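Local coordinates for protein myosin IE heavy chain (Dictyostelium discoideum, PDB 1LKX) that works as a single-headed motor that binds actin, hydrolyses ATP with actin-stimulated activity, and may move membranes relative to actin, at residues 33-38 with 50-55; 54-59 with 74-79. All coordinates share one frame; numbering follows the deposited sequence.

Interaction 1 of 2, residues 33-38 with 50-55; sequences KSDNIY and PFKNLN. With ADP (adenosine-5'-diphosphate), chain G.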
# COMPACT_ATOMS: atom_id res chain seq x y z
N LYS A 33 9.39 11.84 21.79
CA LYS A 33 10.70 12.35 22.14
C LYS A 33 11.45 11.38 23.05
O LYS A 33 12.69 11.37 23.07
CB LYS A 33 10.56 13.71 22.82
CG LYS A 33 11.42 14.82 22.20
CD LYS A 33 10.75 15.44 20.98
CE LYS A 33 11.52 16.67 20.47
NZ LYS A 33 10.77 17.48 19.44
N SER A 34 10.71 10.56 23.80
CA SER A 34 11.33 9.59 24.70
C SER A 34 11.27 8.14 24.18
O SER A 34 11.29 7.18 24.95
CB SER A 34 10.68 9.66 26.09
OG SER A 34 9.30 9.38 26.04
N ASP A 35 11.20 8.01 22.85
CA ASP A 35 11.16 6.72 22.18
C ASP A 35 9.95 5.85 22.49
O ASP A 35 10.07 4.63 22.56
CB ASP A 35 12.45 5.96 22.48
CG ASP A 35 13.66 6.58 21.81
OD1 ASP A 35 14.79 6.09 22.03
OD2 ASP A 35 13.47 7.57 21.06
N ASN A 36 8.80 6.47 22.67
CA ASN A 36 7.58 5.72 22.93
C ASN A 36 6.70 5.88 21.70
O ASN A 36 5.69 6.56 21.74
CB ASN A 36 6.87 6.26 24.16
CG ASN A 36 7.47 5.75 25.46
OD1 ASN A 36 7.28 4.59 25.83
ND2 ASN A 36 8.21 6.62 26.15
N ILE A 37 7.13 5.25 20.62
CA ILE A 37 6.45 5.30 19.33
C ILE A 37 4.94 5.03 19.39
O ILE A 37 4.14 5.75 18.80
CB ILE A 37 7.00 4.25 18.38
CG1 ILE A 37 8.49 4.07 18.58
CG2 ILE A 37 6.69 4.64 16.97
CD1 ILE A 37 8.95 2.77 17.93
N TYR A 38 4.58 3.97 20.11
CA TYR A 38 3.19 3.54 20.20
C TYR A 38 2.34 4.09 21.33
O TYR A 38 2.79 4.21 22.46
CB TYR A 38 3.15 2.01 20.23
CG TYR A 38 3.88 1.35 19.09
CD1 TYR A 38 3.34 1.32 17.80
CD2 TYR A 38 5.14 0.80 19.29
CE1 TYR A 38 4.03 0.75 16.75
CE2 TYR A 38 5.85 0.23 18.25
CZ TYR A 38 5.29 0.20 16.99
OH TYR A 38 6.00 -0.39 15.98
N PRO A 50 10.12 6.54 14.28
CA PRO A 50 11.30 6.83 15.09
C PRO A 50 12.48 7.31 14.27
O PRO A 50 13.27 8.14 14.71
CB PRO A 50 11.62 5.50 15.75
CG PRO A 50 10.35 4.77 15.70
CD PRO A 50 9.82 5.10 14.34
N PHE A 51 12.59 6.77 13.07
CA PHE A 51 13.70 7.10 12.19
C PHE A 51 15.02 6.62 12.79
O PHE A 51 16.05 7.29 12.69
CB PHE A 51 13.72 8.60 11.90
CG PHE A 51 12.69 9.02 10.90
CD1 PHE A 51 12.61 8.38 9.66
CD2 PHE A 51 11.80 10.05 11.17
CE1 PHE A 51 11.65 8.75 8.71
CE2 PHE A 51 10.84 10.43 10.23
CZ PHE A 51 10.77 9.78 9.00
N LYS A 52 14.98 5.44 13.40
CA LYS A 52 16.15 4.82 14.01
C LYS A 52 15.69 3.52 14.70
O LYS A 52 14.51 3.36 15.02
CB LYS A 52 16.80 5.75 15.03
CG LYS A 52 15.98 5.98 16.27
CD LYS A 52 16.85 6.56 17.37
CE LYS A 52 16.13 6.58 18.71
NZ LYS A 52 17.05 7.01 19.81
N ASN A 53 16.61 2.60 14.93
CA ASN A 53 16.25 1.34 15.55
C ASN A 53 15.97 1.44 17.03
O ASN A 53 16.76 1.99 17.78
CB ASN A 53 17.35 0.30 15.35
CG ASN A 53 17.60 -0.01 13.90
OD1 ASN A 53 16.67 -0.32 13.14
ND2 ASN A 53 18.86 0.06 13.49
N LEU A 54 14.83 0.89 17.44
CA LEU A 54 14.45 0.85 18.84
C LEU A 54 14.43 -0.63 19.20
O LEU A 54 13.61 -1.39 18.68
CB LEU A 54 13.08 1.48 19.06
CG LEU A 54 13.09 3.00 19.22
CD1 LEU A 54 13.79 3.63 18.03
CD2 LEU A 54 11.67 3.51 19.34
N ASN A 55 15.34 -1.04 20.07
CA ASN A 55 15.41 -2.44 20.44
C ASN A 55 14.17 -2.88 21.21
O ASN A 55 14.24 -3.21 22.39
CB ASN A 55 16.68 -2.69 21.27
CG ASN A 55 17.14 -4.13 21.19
OD1 ASN A 55 17.27 -4.69 20.10
ND2 ASN A 55 17.42 -4.73 22.35
PB ADP G . 5.84 3.68 4.36
O1B ADP G . 5.49 2.24 4.20
O2B ADP G . 6.19 4.42 3.15
O3B ADP G . 4.62 4.27 5.09
PA ADP G . 8.16 2.81 5.71
O1A ADP G . 7.62 1.75 6.57
O2A ADP G . 8.79 2.42 4.41
O3A ADP G . 7.06 3.88 5.31
O5' ADP G . 9.17 3.60 6.62
C5' ADP G . 10.03 4.52 5.94
C4' ADP G . 11.35 4.41 6.60
O4' ADP G . 11.06 4.80 7.91
C3' ADP G . 11.84 3.03 6.80
O3' ADP G . 12.25 2.29 5.65
C2' ADP G . 12.80 3.25 7.94
O2' ADP G . 14.05 3.78 7.57
C1' ADP G . 11.93 4.12 8.80
N9 ADP G . 11.09 3.40 9.77
C8 ADP G . 9.73 3.30 9.84
N7 ADP G . 9.30 2.71 10.90
C5 ADP G . 10.46 2.39 11.58
C6 ADP G . 10.66 1.75 12.80
N6 ADP G . 9.65 1.26 13.47
N1 ADP G . 11.98 1.58 13.25
C2 ADP G . 13.04 2.06 12.46
N3 ADP G . 12.93 2.67 11.27
C4 ADP G . 11.58 2.81 10.90
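K52 starts with CG wedged between the backbone N and the carbonyl carbon (chi1 69°) and then runs out fully extended, while D35 turns CG back beside its own backbone N (chi1 -69°); the two chains meet at about a right angle. The ammonium of K52 forms a salt bridge with one carboxylate oxygen, NZ lying 3.3 Å from D35 OD1, and the hydrogen bond within it is weak. OD1 is the nearer of the two D35 oxygens; OD2 lies 3.8 Å from K52 NZ. Replacing this aspartate with an alanine would remove the acceptor, and the far end of the K52 side chain would probably lose its tie to the loop that follows helix 21-33. D35 has a further, backbone task: its positive phi (63°) is that of the C-prime residue in a Schellman motif ending that helix, with N36 N reaching back to R31 O. Just beside it, N36 ND2 donates to S34 OG at 3.0 Å, the hydroxyl lying in the amide plane, and S34 OG is also bonded to R31 O. Residues 50-55 follow strand 45-48 and, with N49, open the NPFKNLNIY sequence, which matches the purine-binding loop of myosin motor domains. P50 touches protein on one part of its ring and nucleotide on another. Its CD rests against the adenine, 3.8 Å from ADP C6, and its CG meets I37, which crosses the pyrrolidine at about a right angle and also places CG2 3.9 Å from P50 CG. I37 reaches L54 tip to tip, CD1 against CD2, and L54 CD2 packs in addition 4.1 Å from D35 CB. On the ligand side the carbonyl oxygen of K52 borders the adenine at C2, while N49 ND2 is hydrogen-bonded to ADP.

Interaction 2 of 2, residues 54-59 with 74-79; sequences LNIYKE and PPHMYA. Unlike the reference sequence in segment 74-79: M77 (reference Ile).
Ring packing dominates between residues 54-59 and the start of helix 77-91. Y57 and H76 meet obliquely, their centroids 5.5 Å apart and their planes at 64°, with the CD1 and CE1 side of the phenol turned toward NE2 of the imidazole. Within its own segment H76 also lies over Y78, placing NE2 above the centre of the tyrosine ring; H76, Y57 and Y78 form a three-way cluster in which each side chain touches the other two.

The apolar contacts fill in around these rings. I56 adopts the crowded rotamer, CG1 between the backbone N and the carbonyl carbon (chi1 76°). From there CG1 sits 3.5 Å above the centre of the Y57 ring plane and 3.7 Å from H76 CE1, and CD1 of I56 follows at 3.8 Å from that same H76 CE1. Y78 comes in from the helix with its CZ 4.1 Å from Y57 CD1.

The polar tip of that side chain touches Y57 without a hydrogen bond to it: Y78 OH lies at the edge of the Y57 ring, near the ring plane, and 3.4 Å from Y57 CB. Polar groups find their partners beyond the two segments. Q116 of helix 107-121, which follows the P-loop, is bonded through OE1 to Y78 OH and through NE2 to Y57 O, bridging both sides. Y57 OH is hydrogen-bonded to Y38 OH, Y38 and Y65 bring further rings against H76, and K113 makes a cation-pi contact with the Y57 ring, which also touches ADP as part of its pocket.

With no hydrogen bond or salt bridge passing directly between the segments, the fit relies on ring and aliphatic shape, while Q116 takes the hydroxyl of Y78 and Y38 that of Y57.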
# COMPACT_ATOMS: atom_id res chain seq x y z
N LEU A 54 14.83 0.89 17.44
CA LEU A 54 14.45 0.85 18.84
C LEU A 54 14.43 -0.63 19.20
O LEU A 54 13.61 -1.39 18.68
CB LEU A 54 13.08 1.48 19.06
CG LEU A 54 13.09 3.00 19.22
CD1 LEU A 54 13.79 3.63 18.03
CD2 LEU A 54 11.67 3.51 19.34
N ASN A 55 15.34 -1.04 20.07
CA ASN A 55 15.41 -2.44 20.44
C ASN A 55 14.17 -2.88 21.21
O ASN A 55 14.24 -3.21 22.39
CB ASN A 55 16.68 -2.69 21.27
CG ASN A 55 17.14 -4.13 21.19
OD1 ASN A 55 17.27 -4.69 20.10
ND2 ASN A 55 17.42 -4.73 22.35
N ILE A 56 13.03 -2.88 20.52
CA ILE A 56 11.77 -3.28 21.12
C ILE A 56 11.02 -4.30 20.27
O ILE A 56 9.83 -4.54 20.48
CB ILE A 56 10.86 -2.06 21.33
CG1 ILE A 56 10.25 -1.63 20.00
CG2 ILE A 56 11.67 -0.92 21.90
CD1 ILE A 56 9.33 -0.46 20.12
N TYR A 57 11.72 -4.90 19.32
CA TYR A 57 11.11 -5.88 18.44
C TYR A 57 11.84 -7.21 18.53
O TYR A 57 12.00 -7.93 17.54
CB TYR A 57 11.12 -5.37 17.01
CG TYR A 57 10.42 -4.05 16.85
CD1 TYR A 57 9.05 -3.93 17.03
CD2 TYR A 57 11.14 -2.91 16.50
CE1 TYR A 57 8.40 -2.71 16.86
CE2 TYR A 57 10.51 -1.68 16.33
CZ TYR A 57 9.14 -1.58 16.51
OH TYR A 57 8.51 -0.37 16.35
N LYS A 58 12.27 -7.55 19.74
CA LYS A 58 12.98 -8.79 19.99
C LYS A 58 11.98 -9.89 20.34
O LYS A 58 10.93 -9.62 20.93
CB LYS A 58 13.93 -8.60 21.16
CG LYS A 58 14.91 -7.46 20.98
CD LYS A 58 15.67 -7.14 22.27
CE LYS A 58 14.85 -6.27 23.23
NZ LYS A 58 13.65 -6.93 23.84
N GLU A 59 12.31 -11.13 19.97
CA GLU A 59 11.46 -12.29 20.24
C GLU A 59 11.00 -12.31 21.69
O GLU A 59 9.90 -12.75 22.01
CB GLU A 59 12.22 -13.58 19.90
CG GLU A 59 13.74 -13.45 20.05
CD GLU A 59 14.15 -12.69 21.32
OE1 GLU A 59 13.90 -13.19 22.44
OE2 GLU A 59 14.74 -11.59 21.19
N PRO A 74 2.89 -1.89 28.09
CA PRO A 74 3.06 -0.64 27.35
C PRO A 74 2.51 -0.77 25.93
O PRO A 74 2.62 -1.82 25.29
CB PRO A 74 4.57 -0.45 27.34
CG PRO A 74 4.99 -1.11 28.58
CD PRO A 74 4.18 -2.36 28.61
N PRO A 75 1.91 0.31 25.41
CA PRO A 75 1.38 0.24 24.05
C PRO A 75 2.44 -0.30 23.09
O PRO A 75 3.60 0.14 23.13
CB PRO A 75 1.02 1.69 23.76
CG PRO A 75 0.60 2.18 25.10
CD PRO A 75 1.68 1.63 25.99
N HIS A 76 2.06 -1.26 22.26
CA HIS A 76 3.00 -1.82 21.31
C HIS A 76 2.28 -2.49 20.15
O HIS A 76 1.21 -3.06 20.31
CB HIS A 76 3.92 -2.84 21.98
CG HIS A 76 5.04 -3.33 21.11
ND1 HIS A 76 6.35 -2.96 21.30
CD2 HIS A 76 5.03 -4.16 20.04
CE1 HIS A 76 7.11 -3.54 20.39
NE2 HIS A 76 6.33 -4.27 19.61
N MET A 77 2.92 -2.38 19.00
CA MET A 77 2.45 -2.97 17.77
C MET A 77 2.01 -4.42 18.00
O MET A 77 1.01 -4.89 17.45
CB MET A 77 3.58 -2.93 16.76
CG MET A 77 3.16 -3.29 15.38
SD MET A 77 1.91 -2.13 14.86
CE MET A 77 0.35 -3.03 15.36
N TYR A 78 2.77 -5.13 18.83
CA TYR A 78 2.48 -6.52 19.11
C TYR A 78 1.14 -6.78 19.75
O TYR A 78 0.51 -7.81 19.50
CB TYR A 78 3.57 -7.11 19.99
CG TYR A 78 4.90 -7.23 19.31
CD1 TYR A 78 5.03 -7.12 17.93
CD2 TYR A 78 6.06 -7.47 20.05
CE1 TYR A 78 6.27 -7.25 17.31
CE2 TYR A 78 7.31 -7.60 19.44
CZ TYR A 78 7.40 -7.49 18.08
OH TYR A 78 8.64 -7.60 17.48
N ALA A 79 0.70 -5.86 20.59
CA ALA A 79 -0.58 -6.01 21.26
C ALA A 79 -1.70 -6.11 20.24
O ALA A 79 -2.69 -6.79 20.45
CB ALA A 79 -0.82 -4.83 22.18

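Overall arrangement
The two contacts follow each other along the chain, in the order 33-38, 50-55, 54-59 and 74-79, and share L54 and N55, so the loop between strand 45-48 and helix 59-65 serves both. Their centres are 10 Å apart, on the same side of the motor domain's centre. Interaction 1 ties that loop to the turn leading into strand 38-40, the edge of the central sheet; interaction 2 ties its later part to helix 77-91. They touch directly by packing, I37 CD1 on Y57 OH and Y38 on P75 and M77. Pocket residues occur in both (P50 and K52 in the first, Y57 in the second), consistent with the loop being held at two places beside ADP.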